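Local structure of uncharacterized NTF2-like protein (3FH1) at residues E17-I22 with D91-R96; N27-F30 with A36-P39; I48-P53 with V67-A72; Y99-A102 with S106-G109. The protein is of unknown function but has an NTF2-like, SnoaL-type fold, whose cavity probably binds a small molecule. One frame throughout, in Å; residues are numbered along the deposited sequence. Where two conformers were deposited one is given.

Contact 1: E17-I22 with D91-R96; sequences EQTAEI and DRATIR
Thr19 and Asp91 bring helix 16-31 against the start of strand 92-100, their CA atoms 5.9 Å apart. The threonine directs its side chain at the strand and divides it between two tasks. Its hydroxyl OG1 sits 3.5 Å from Asp91 CA, while its methyl CG2 passes on to the next two residues, lying 3.7 Å from Arg92 O and 4.2 Å from Ala93 CB. The torsion about CA-CB explains the division: CG2 stands anti to the backbone N (chi1 -54° for OG1), and the hydroxyl is left beside that N. OG1 has two carbonyl oxygens within hydrogen-bonding reach for its one proton, Gly90 O and Arg15 O, the latter just ahead of the helix.

Asp91 starts off in the other direction, yet its carboxylate bends back until OD1 is 4.2 Å from Thr19 OG1, too far for a direct bond. Water 1 spans the interval, donating to Thr19 OG1 at 2.7 Å and lying 2.8 Å from Asp91 OD1; it also lies 3.0 Å from Gln18 OE1. This is the place in the NTF2-like fold where the first long helix packs on the curved sheet, beside the turn between strands 80-89 and 92-100. A valine here would probably leave Gly90 O and water 1 without their hydroxyl mate. Asp91 OD2 forms a salt bridge with Arg15, tying the turn to the helix's N-terminal end. Arg92 instead turns to the second subunit, where it meets Glu85 in a salt bridge and Phe87 in a cation-pi contact.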
loop_
_atom_site.group_PDB
_atom_site.type_symbol
_atom_site.label_atom_id
_atom_site.label_comp_id
_atom_site.label_asym_id
_atom_site.label_seq_id
_atom_site.Cartn_x
_atom_site.Cartn_y
_atom_site.Cartn_z
ATOM N N GLU A 17 9.212 16.821 3.751
ATOM C CA GLU A 17 9.070 17.768 2.672
ATOM C C GLU A 17 9.929 17.338 1.463
ATOM O O GLU A 17 9.487 17.430 0.335
ATOM C CB GLU A 17 9.421 19.205 3.107
ATOM C CG GLU A 17 8.366 19.880 4.031
ATOM C CD GLU A 17 8.623 21.393 4.213
ATOM O OE1 GLU A 17 9.332 22.032 3.364
ATOM O OE2 GLU A 17 8.068 21.982 5.198
ATOM N N GLN A 18 11.109 16.809 1.726
ATOM C CA GLN A 18 11.952 16.282 0.640
ATOM C C GLN A 18 11.267 15.145 -0.086
ATOM O O GLN A 18 11.187 15.083 -1.317
ATOM C CB GLN A 18 13.306 15.852 1.199
ATOM C CG GLN A 18 14.097 14.985 0.210
ATOM C CD GLN A 18 15.525 14.785 0.664
ATOM O OE1 GLN A 18 15.836 13.685 1.178
ATOM N NE2 GLN A 18 16.344 15.804 0.577
ATOM N N THR A 19 10.744 14.179 0.676
ATOM C CA THR A 19 10.040 13.070 0.059
ATOM C C THR A 19 8.845 13.544 -0.761
ATOM O O THR A 19 8.595 13.026 -1.853
ATOM C CB THR A 19 9.658 12.052 1.143
ATOM O OG1 THR A 19 10.846 11.695 1.856
ATOM C CG2 THR A 19 8.946 10.777 0.587
ATOM N N ALA A 20 8.094 14.529 -0.260
ATOM C CA ALA A 20 7.006 15.105 -1.043
ATOM C C ALA A 20 7.494 15.660 -2.392
ATOM O O ALA A 20 6.816 15.473 -3.437
ATOM C CB ALA A 20 6.234 16.204 -0.254
ATOM N N GLU A 21 8.627 16.356 -2.384
ATOM C CA GLU A 21 9.177 16.926 -3.607
ATOM C C GLU A 21 9.552 15.822 -4.588
ATOM O O GLU A 21 9.339 15.936 -5.806
ATOM C CB GLU A 21 10.412 17.776 -3.300
ATOM C CG GLU A 21 10.123 19.146 -3.121
ATOM C CD GLU A 21 9.560 19.739 -4.401
ATOM O OE1 GLU A 21 10.280 19.748 -5.437
ATOM O OE2 GLU A 21 8.375 20.133 -4.324
ATOM N N ILE A 22 10.130 14.749 -4.069
ATOM C CA ILE A 22 10.494 13.595 -4.915
ATOM C C ILE A 22 9.249 12.981 -5.516
ATOM O O ILE A 22 9.196 12.717 -6.725
ATOM C CB ILE A 22 11.311 12.580 -4.118
ATOM C CG1 ILE A 22 12.672 13.170 -3.724
ATOM C CG2 ILE A 22 11.598 11.313 -4.912
ATOM C CD1 ILE A 22 13.410 12.320 -2.684
ATOM N N ASP A 91 10.977 9.291 5.117
ATOM C CA ASP A 91 11.582 8.856 3.841
ATOM C C ASP A 91 10.628 7.886 3.092
ATOM O O ASP A 91 10.998 7.247 2.083
ATOM C CB ASP A 91 12.891 8.126 4.141
ATOM C CG ASP A 91 13.973 9.019 4.582
ATOM O OD1 ASP A 91 14.078 10.162 4.056
ATOM O OD2 ASP A 91 14.754 8.540 5.445
ATOM N N ARG A 92 9.366 7.805 3.509
ATOM C CA ARG A 92 8.398 6.908 2.872
ATOM C C ARG A 92 7.176 7.598 2.345
ATOM O O ARG A 92 6.824 8.680 2.809
ATOM C CB ARG A 92 7.959 5.844 3.885
ATOM C CG ARG A 92 9.165 4.983 4.287
ATOM C CD ARG A 92 8.714 3.703 4.767
ATOM N NE ARG A 92 9.796 2.936 5.311
ATOM C CZ ARG A 92 9.667 1.642 5.531
ATOM N NH1 ARG A 92 8.535 1.027 5.224
ATOM N NH2 ARG A 92 10.662 0.990 6.093
ATOM N N ALA A 93 6.518 6.995 1.372
ATOM C CA ALA A 93 5.293 7.526 0.875
ATOM C C ALA A 93 4.432 6.439 0.351
ATOM O O ALA A 93 4.892 5.357 -0.004
ATOM C CB ALA A 93 5.561 8.494 -0.250
ATOM N N THR A 94 3.141 6.713 0.357
ATOM C CA THR A 94 2.201 5.842 -0.373
ATOM C C THR A 94 1.507 6.685 -1.460
ATOM O O THR A 94 1.226 7.856 -1.249
ATOM C CB THR A 94 1.123 5.169 0.548
ATOM O OG1 THR A 94 0.296 6.168 1.189
ATOM C CG2 THR A 94 1.764 4.269 1.546
ATOM N N ILE A 95 1.319 6.100 -2.629
ATOM C CA ILE A 95 0.630 6.800 -3.725
ATOM C C ILE A 95 -0.455 5.889 -4.195
ATOM O O ILE A 95 -0.171 4.814 -4.762
ATOM C CB ILE A 95 1.543 7.117 -4.939
ATOM C CG1 ILE A 95 2.834 7.843 -4.480
ATOM C CG2 ILE A 95 0.766 7.896 -5.954
ATOM C CD1 ILE A 95 3.945 7.848 -5.576
ATOM N N ARG A 96 -1.699 6.265 -3.873
ATOM C CA ARG A 96 -2.865 5.544 -4.416
ATOM C C ARG A 96 -3.246 6.150 -5.740
ATOM O O ARG A 96 -3.273 7.369 -5.910
ATOM C CB ARG A 96 -4.059 5.544 -3.451
ATOM C CG ARG A 96 -3.919 4.570 -2.282
ATOM C CD ARG A 96 -5.237 4.547 -1.525
ATOM N NE ARG A 96 -5.627 5.760 -0.802
ATOM C CZ ARG A 96 -6.718 6.492 -1.056
ATOM N NH1 ARG A 96 -7.448 6.297 -2.124
ATOM N NH2 ARG A 96 -7.071 7.482 -0.238
HETATM O O HOH W 1 13.564 11.873 1.945
HETATM O O HOH W 2 16.503 10.567 1.769
#

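Contact 2: N27-F30 with A36-P39; sequences NDVF and AALP. With EDO (1,2-ethanediol), chain D.
Between helix 16-31 and the short helix 38-41 the chain doubles back, and Val29 receives Ala37 and Leu38 on its two methyls. The contact is wholly apolar. Val29 CG2 meets Ala37 CB at 4.1 Å, and both side chains set out toward the opposite segment. CG1 lies 4.0 Å from Leu38 CG, and the leucine also brings its CD2 within 4.0 Å of Val29 CG2, so its branch point and one methyl rest across the fork of the valine. The two side chains cross at about a right angle. With CG1 anti to the backbone N (chi1 161°) and CG2 anti to the carbonyl carbon, the valine spreads both branches toward its partners.

The same CG1 has a second neighbour within its own helix: it stands 4.1 Å above the plane of the Phe30 ring, over its centre. Phe30 in turn meets Phe26 and Trp70 edge-to-face. Here the two N-terminal helical elements of the NTF2-like fold close up against helix 63-75, on which Val29 and Phe30 both touch Ala74, while Leu38 reaches Trp70 and Ser71. The Val29 side chain lies about 7 Å from a bound unknown ligand.

At the start of the returning segment, Ala36 N is hydrogen-bonded to Asp34 OD1 in the intervening turn. Beyond Leu38, Pro39 O accepts a 2.9 Å hydrogen bond from O1 of 1,2-ethanediol, which probably came from the crystallisation liquor.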
loop_
_atom_site.group_PDB
_atom_site.type_symbol
_atom_site.label_atom_id
_atom_site.label_comp_id
_atom_site.label_asym_id
_atom_site.label_seq_id
_atom_site.Cartn_x
_atom_site.Cartn_y
_atom_site.Cartn_z
ATOM N N ASN A 27 5.484 11.627 -9.735
ATOM C CA ASN A 27 4.115 11.600 -10.245
ATOM C C ASN A 27 3.980 12.365 -11.567
ATOM O O ASN A 27 3.230 11.962 -12.465
ATOM C CB ASN A 27 3.164 12.115 -9.170
ATOM C CG ASN A 27 2.872 11.083 -8.096
ATOM O OD1 ASN A 27 3.007 9.852 -8.328
ATOM N ND2 ASN A 27 2.418 11.563 -6.952
ATOM N N ASP A 28 4.701 13.493 -11.686
ATOM C CA ASP A 28 4.637 14.306 -12.902
ATOM C C ASP A 28 5.137 13.537 -14.101
ATOM O O ASP A 28 4.657 13.751 -15.197
ATOM C CB ASP A 28 5.469 15.574 -12.801
ATOM C CG ASP A 28 4.806 16.677 -12.003
ATOM O OD1 ASP A 28 3.595 16.577 -11.703
ATOM O OD2 ASP A 28 5.533 17.653 -11.670
ATOM N N VAL A 29 6.065 12.597 -13.912
ATOM C CA VAL A 29 6.538 11.806 -15.055
ATOM C C VAL A 29 5.342 11.132 -15.738
ATOM O O VAL A 29 5.244 11.103 -16.967
ATOM C CB VAL A 29 7.558 10.730 -14.614
ATOM C CG1 VAL A 29 7.691 9.597 -15.707
ATOM C CG2 VAL A 29 8.902 11.383 -14.244
ATOM N N PHE A 30 4.426 10.625 -14.931
ATOM C CA PHE A 30 3.286 9.874 -15.446
ATOM C C PHE A 30 2.194 10.783 -15.943
ATOM O O PHE A 30 1.571 10.494 -16.955
ATOM C CB PHE A 30 2.806 8.838 -14.412
ATOM C CG PHE A 30 3.889 7.918 -14.045
ATOM C CD1 PHE A 30 4.178 6.827 -14.827
ATOM C CD2 PHE A 30 4.714 8.207 -12.985
ATOM C CE1 PHE A 30 5.263 6.017 -14.527
ATOM C CE2 PHE A 30 5.812 7.404 -12.709
ATOM C CZ PHE A 30 6.056 6.308 -13.481
ATOM N N ALA A 36 11.806 12.161 -18.759
ATOM C CA ALA A 36 13.120 12.817 -18.642
ATOM C C ALA A 36 13.665 12.866 -17.203
ATOM O O ALA A 36 14.843 12.631 -16.992
ATOM C CB ALA A 36 13.052 14.250 -19.246
ATOM N N ALA A 37 12.812 13.123 -16.216
ATOM C CA ALA A 37 13.258 13.173 -14.795
ATOM C C ALA A 37 13.613 11.855 -14.152
ATOM O O ALA A 37 14.160 11.841 -13.019
ATOM C CB ALA A 37 12.167 13.884 -13.890
ATOM N N LEU A 38 13.256 10.731 -14.759
ATOM C CA LEU A 38 13.389 9.504 -14.017
ATOM C C LEU A 38 14.790 9.209 -13.512
ATOM O O LEU A 38 14.949 8.908 -12.327
ATOM C CB LEU A 38 12.799 8.270 -14.709
ATOM C CG LEU A 38 11.295 8.147 -14.818
ATOM C CD1 LEU A 38 10.974 7.045 -15.851
ATOM C CD2 LEU A 38 10.658 7.899 -13.412
ATOM N N PRO A 39 15.809 9.288 -14.386
ATOM C CA PRO A 39 17.112 8.880 -13.865
ATOM C C PRO A 39 17.626 9.621 -12.649
ATOM O O PRO A 39 18.189 8.990 -11.748
ATOM C CB PRO A 39 18.035 9.110 -15.044
ATOM C CG PRO A 39 17.170 9.024 -16.234
ATOM C CD PRO A 39 15.858 9.593 -15.830
HETATM C C1 EDO D . 21.491 9.581 -11.234
HETATM O O1 EDO D . 20.506 9.736 -10.170
HETATM C C2 EDO D . 22.365 10.813 -11.345
HETATM O O2 EDO D . 21.550 12.009 -11.364
#

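Contact 3: I48-P53 with V67-A72; sequences IENTVP and VQLWSA
The indole of Trp70 takes Ile48 on one face: methyl CD1 stands over the six-membered ring, 3.4 Å from its centroid and only 8° off the ring normal, a close CH-pi contact. Ile48 CG1 lies behind it, 3.6 Å from Trp70 CZ2, the two side chains approaching from opposite directions. Phe26 meets the indole edge-to-face. Leu69, one residue earlier on the helix, flanks the isoleucine, its CD2 4.0 Å from Ile48 CD1. With its CG anti to the backbone N (chi1 177°), Leu69 extends toward the strand. Asn50 has two conformers; in one of them its ND2 comes within 4.0 Å of Leu69 CD2, a tentative contact. A leucine in place of Trp70, without the flat ring, would probably leave Ile48 CD1 without its stacking surface and the ligand oxygen without the indole N-H.

Trp70 NE1 hydrogen-bonds the unknown ligand, itself probably from the crystallisation liquor, and Asn50 OD1 may do the same, depending on its conformer. Helix 63-75 thus packs over strand 46-49 to build one wall of the cavity between helices and curved sheet, the usual ligand-binding place in the NTF2-like fold.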
loop_
_atom_site.group_PDB
_atom_site.type_symbol
_atom_site.label_atom_id
_atom_site.label_comp_id
_atom_site.label_asym_id
_atom_site.label_seq_id
_atom_site.Cartn_x
_atom_site.Cartn_y
_atom_site.Cartn_z
ATOM N N ILE A 48 12.225 -2.193 -7.968
ATOM C CA ILE A 48 10.777 -2.155 -8.101
ATOM C C ILE A 48 10.274 -3.608 -7.887
ATOM O O ILE A 48 10.791 -4.564 -8.485
ATOM C CB ILE A 48 10.365 -1.679 -9.493
ATOM C CG1 ILE A 48 10.742 -0.221 -9.673
ATOM C CG2 ILE A 48 8.831 -1.878 -9.722
ATOM C CD1 ILE A 48 10.594 0.238 -11.159
ATOM N N GLU A 49 9.232 -3.752 -7.061
ATOM C CA GLU A 49 8.495 -5.014 -6.938
ATOM C C GLU A 49 7.200 -4.687 -7.639
ATOM O O GLU A 49 6.350 -3.978 -7.116
ATOM C CB GLU A 49 8.328 -5.430 -5.501
ATOM C CG GLU A 49 9.666 -5.754 -4.844
ATOM C CD GLU A 49 9.561 -6.336 -3.463
ATOM O OE1 GLU A 49 8.449 -6.429 -2.898
ATOM O OE2 GLU A 49 10.653 -6.682 -2.918
ATOM N N ASN A 50 7.058 -5.127 -8.886
ATOM C CA ASN A 50 5.906 -4.701 -9.686
ATOM C C ASN A 50 4.622 -5.424 -9.251
ATOM O O ASN A 50 4.627 -6.429 -8.542
ATOM C CB ASN A 50 6.167 -4.888 -11.195
ATOM C CG ASN A 50 5.297 -3.955 -12.125
ATOM O OD1 ASN A 50 4.608 -3.013 -11.704
ATOM N ND2 ASN A 50 5.371 -4.249 -13.429
ATOM N N THR A 51 3.527 -4.912 -9.781
ATOM C CA THR A 51 2.158 -5.292 -9.393
ATOM C C THR A 51 1.776 -6.687 -9.783
ATOM O O THR A 51 0.867 -7.267 -9.187
ATOM C CB THR A 51 1.140 -4.362 -10.039
ATOM O OG1 THR A 51 1.330 -4.388 -11.477
ATOM C CG2 THR A 51 1.224 -2.912 -9.547
ATOM N N VAL A 52 2.455 -7.190 -10.805
ATOM C CA VAL A 52 2.200 -8.498 -11.385
ATOM C C VAL A 52 3.491 -9.214 -11.723
ATOM O O VAL A 52 4.536 -8.595 -11.910
ATOM C CB VAL A 52 1.343 -8.379 -12.703
ATOM C CG1 VAL A 52 0.014 -7.754 -12.364
ATOM C CG2 VAL A 52 2.057 -7.516 -13.768
ATOM N N PRO A 53 3.429 -10.543 -11.801
ATOM C CA PRO A 53 2.318 -11.416 -11.506
ATOM C C PRO A 53 2.344 -11.959 -10.091
ATOM O O PRO A 53 3.397 -12.185 -9.528
ATOM C CB PRO A 53 2.566 -12.591 -12.456
ATOM C CG PRO A 53 4.081 -12.647 -12.495
ATOM C CD PRO A 53 4.600 -11.296 -12.318
ATOM N N VAL A 67 14.316 2.707 -14.654
ATOM C CA VAL A 67 14.041 3.742 -15.693
ATOM C C VAL A 67 13.339 3.141 -16.904
ATOM O O VAL A 67 12.328 3.691 -17.384
ATOM C CB VAL A 67 15.316 4.523 -16.151
ATOM C CG1 VAL A 67 14.977 5.397 -17.397
ATOM C CG2 VAL A 67 15.872 5.374 -14.925
ATOM N N GLN A 68 13.804 1.990 -17.380
ATOM C CA GLN A 68 13.212 1.423 -18.588
ATOM C C GLN A 68 11.733 1.092 -18.342
ATOM O O GLN A 68 10.895 1.365 -19.215
ATOM C CB GLN A 68 13.950 0.177 -19.026
ATOM C CG GLN A 68 13.495 -0.393 -20.355
ATOM C CD GLN A 68 14.469 -1.487 -20.843
ATOM O OE1 GLN A 68 15.708 -1.310 -20.819
ATOM N NE2 GLN A 68 13.914 -2.621 -21.254
ATOM N N LEU A 69 11.424 0.485 -17.200
ATOM C CA LEU A 69 10.070 0.052 -16.915
ATOM C C LEU A 69 9.151 1.251 -16.761
ATOM O O LEU A 69 8.123 1.348 -17.409
ATOM C CB LEU A 69 9.986 -0.824 -15.683
ATOM C CG LEU A 69 8.560 -1.287 -15.225
ATOM C CD1 LEU A 69 7.978 -2.215 -16.203
ATOM C CD2 LEU A 69 8.579 -1.905 -13.847
ATOM N N TRP A 70 9.530 2.179 -15.905
ATOM C CA TRP A 70 8.696 3.346 -15.704
ATOM C C TRP A 70 8.539 4.215 -16.969
ATOM O O TRP A 70 7.477 4.793 -17.201
ATOM C CB TRP A 70 9.219 4.146 -14.547
ATOM C CG TRP A 70 8.776 3.609 -13.225
ATOM C CD1 TRP A 70 7.546 3.086 -12.914
ATOM C CD2 TRP A 70 9.520 3.622 -12.000
ATOM N NE1 TRP A 70 7.490 2.786 -11.559
ATOM C CE2 TRP A 70 8.669 3.158 -10.988
ATOM C CE3 TRP A 70 10.816 4.045 -11.652
ATOM C CZ2 TRP A 70 9.096 3.034 -9.680
ATOM C CZ3 TRP A 70 11.227 3.911 -10.377
ATOM C CH2 TRP A 70 10.366 3.403 -9.386
ATOM N N SER A 71 9.592 4.325 -17.777
ATOM C CA SER A 71 9.535 5.087 -19.042
ATOM C C SER A 71 8.510 4.500 -20.008
ATOM O O SER A 71 7.769 5.215 -20.692
ATOM C CB SER A 71 10.920 5.128 -19.703
ATOM O OG SER A 71 11.847 5.816 -18.884
ATOM N N ALA A 72 8.490 3.185 -20.088
ATOM C CA ALA A 72 7.564 2.514 -20.979
ATOM C C ALA A 72 6.138 2.764 -20.472
ATOM O O ALA A 72 5.222 2.984 -21.266
ATOM C CB ALA A 72 7.857 1.015 -21.028
#

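Contact 4: Y99-A102 with S106-G109; sequences YWMA and SVRG
Tyr99 and Val107 face each other as an antiparallel hydrogen-bonded pair, their backbones joined twice. Tyr99 N gives to Val107 O at 2.8 Å, almost straight at 167°, and Val107 N returns a bond of 2.9 Å to Tyr99 O. The next pair, Trp100 with Ser106, is non-hydrogen-bonded and close, with CA atoms 4.3 Å apart; Ser106 CA approaches Tyr99 O in a CA-H...O contact of 3.0 Å.

Side chains fill in on both faces of this pairing. On the face of Trp100 and Ser106, the serine CB lies over the indole, 3.9 Å from the centroid of the six-membered ring and displaced toward its rim, a CH-pi contact. On the face of Tyr99 and Val107, Tyr99 CB is 4.2 Å from Val107 CG1, and that methyl lies near the plane of the tyrosine ring, at its edge. Met101, present as selenomethionine just past the strand, bends at chi3 (-89°), which brings CE back over the partner strand, 3.5 Å from Ser106 C and 4.0 Å from Val107 CG1.

Farther out, Trp100 NE1 is hydrogen-bonded to Asp82 and Ser106 OG to Arg98, while Arg80 makes a cation-pi contact with the indole. Ser106 and Val107 pack on Pro55 and Ala54 of the second subunit. Segments 99-102 and 106-109 form the loop end of the hairpin of strands 92-100 and 106-116, flanked in the sheet by strands 80-89 and 119-127.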
loop_
_atom_site.group_PDB
_atom_site.type_symbol
_atom_site.label_atom_id
_atom_site.label_comp_id
_atom_site.label_asym_id
_atom_site.label_seq_id
_atom_site.Cartn_x
_atom_site.Cartn_y
_atom_site.Cartn_z
ATOM N N TYR A 99 -5.306 3.337 -12.616
ATOM C CA TYR A 99 -4.649 3.189 -13.929
ATOM C C TYR A 99 -5.702 2.884 -14.978
ATOM O O TYR A 99 -6.514 1.958 -14.811
ATOM C CB TYR A 99 -3.636 2.034 -13.841
ATOM C CG TYR A 99 -2.943 1.714 -15.143
ATOM C CD1 TYR A 99 -2.153 2.637 -15.752
ATOM C CD2 TYR A 99 -3.045 0.441 -15.727
ATOM C CE1 TYR A 99 -1.487 2.360 -16.929
ATOM C CE2 TYR A 99 -2.392 0.144 -16.939
ATOM C CZ TYR A 99 -1.595 1.111 -17.523
ATOM O OH TYR A 99 -0.909 0.869 -18.710
ATOM N N TRP A 100 -5.652 3.643 -16.080
ATOM C CA TRP A 100 -6.554 3.480 -17.205
ATOM C C TRP A 100 -5.787 2.852 -18.337
ATOM O O TRP A 100 -4.742 3.344 -18.744
ATOM C CB TRP A 100 -7.132 4.819 -17.656
ATOM C CG TRP A 100 -7.987 5.461 -16.652
ATOM C CD1 TRP A 100 -7.601 6.302 -15.638
ATOM C CD2 TRP A 100 -9.402 5.366 -16.572
ATOM N NE1 TRP A 100 -8.696 6.707 -14.933
ATOM C CE2 TRP A 100 -9.814 6.144 -15.479
ATOM C CE3 TRP A 100 -10.363 4.675 -17.309
ATOM C CZ2 TRP A 100 -11.153 6.273 -15.114
ATOM C CZ3 TRP A 100 -11.683 4.795 -16.934
ATOM C CH2 TRP A 100 -12.064 5.608 -15.856
HETATM N N MSE A 101 -6.337 1.748 -18.834
HETATM C CA MSE A 101 -5.719 0.938 -19.875
HETATM C C MSE A 101 -6.243 1.325 -21.249
HETATM O O MSE A 101 -7.297 1.940 -21.372
HETATM C CB MSE A 101 -6.002 -0.524 -19.592
HETATM C CG MSE A 101 -5.153 -1.084 -18.494
HETATM SE SE MSE A 101 -5.997 -2.647 -17.695
HETATM C CE MSE A 101 -6.956 -1.766 -16.460
ATOM N N ALA A 102 -5.482 0.972 -22.280
ATOM C CA ALA A 102 -5.845 1.307 -23.660
ATOM C C ALA A 102 -7.198 0.754 -24.069
ATOM O O ALA A 102 -7.862 1.355 -24.899
ATOM C CB ALA A 102 -4.757 0.858 -24.629
ATOM N N SER A 106 -10.072 0.090 -16.215
ATOM C CA SER A 106 -9.174 0.673 -15.238
ATOM C C SER A 106 -9.007 -0.282 -14.097
ATOM O O SER A 106 -9.759 -1.265 -13.996
ATOM C CB SER A 106 -9.693 2.007 -14.698
ATOM O OG SER A 106 -10.819 1.839 -13.852
ATOM N N VAL A 107 -8.011 -0.005 -13.268
ATOM C CA VAL A 107 -7.791 -0.749 -12.046
ATOM C C VAL A 107 -7.199 0.199 -10.980
ATOM O O VAL A 107 -6.363 1.059 -11.270
ATOM C CB VAL A 107 -6.895 -2.005 -12.244
ATOM C CG1 VAL A 107 -5.474 -1.630 -12.759
ATOM C CG2 VAL A 107 -6.833 -2.841 -10.950
ATOM N N ARG A 108 -7.680 0.089 -9.747
ATOM C CA ARG A 108 -7.063 0.830 -8.653
ATOM C C ARG A 108 -5.849 0.110 -8.108
ATOM O O ARG A 108 -5.791 -1.123 -8.066
ATOM C CB ARG A 108 -8.078 1.086 -7.555
ATOM C CG ARG A 108 -9.326 1.824 -7.942
ATOM C CD ARG A 108 -10.259 1.973 -6.765
ATOM N NE ARG A 108 -9.772 2.900 -5.750
ATOM C CZ ARG A 108 -10.071 2.801 -4.456
ATOM N NH1 ARG A 108 -10.863 1.852 -4.022
ATOM N NH2 ARG A 108 -9.594 3.682 -3.599
ATOM N N GLY A 109 -4.892 0.895 -7.626
ATOM C CA GLY A 109 -3.633 0.365 -7.072
ATOM C C GLY A 109 -2.952 1.320 -6.153
ATOM O O GLY A 109 -3.451 2.417 -5.844
#

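Contact 2 is buried, contacts 1 and 3 are partly so, and contact 4 lies at the surface. Contacts 1 and 2 share helix 16-31 and touch where Ile95 meets Asn27; contacts 2 and 3 join through Phe30 and Leu38 against Trp70. Contacts 1 and 4 both use strand 92-100, on opposite sides of the chain's centre, with the arginines Arg96 and Arg108 close between them. The chemistry follows position: methyl packing among helices in contact 2, a methyl on an indole beside the ligand in contact 3, water and a hydroxyl near a turn in contact 1, and backbone pairing in contact 4. The second subunit touches contacts 1, 3 and 4.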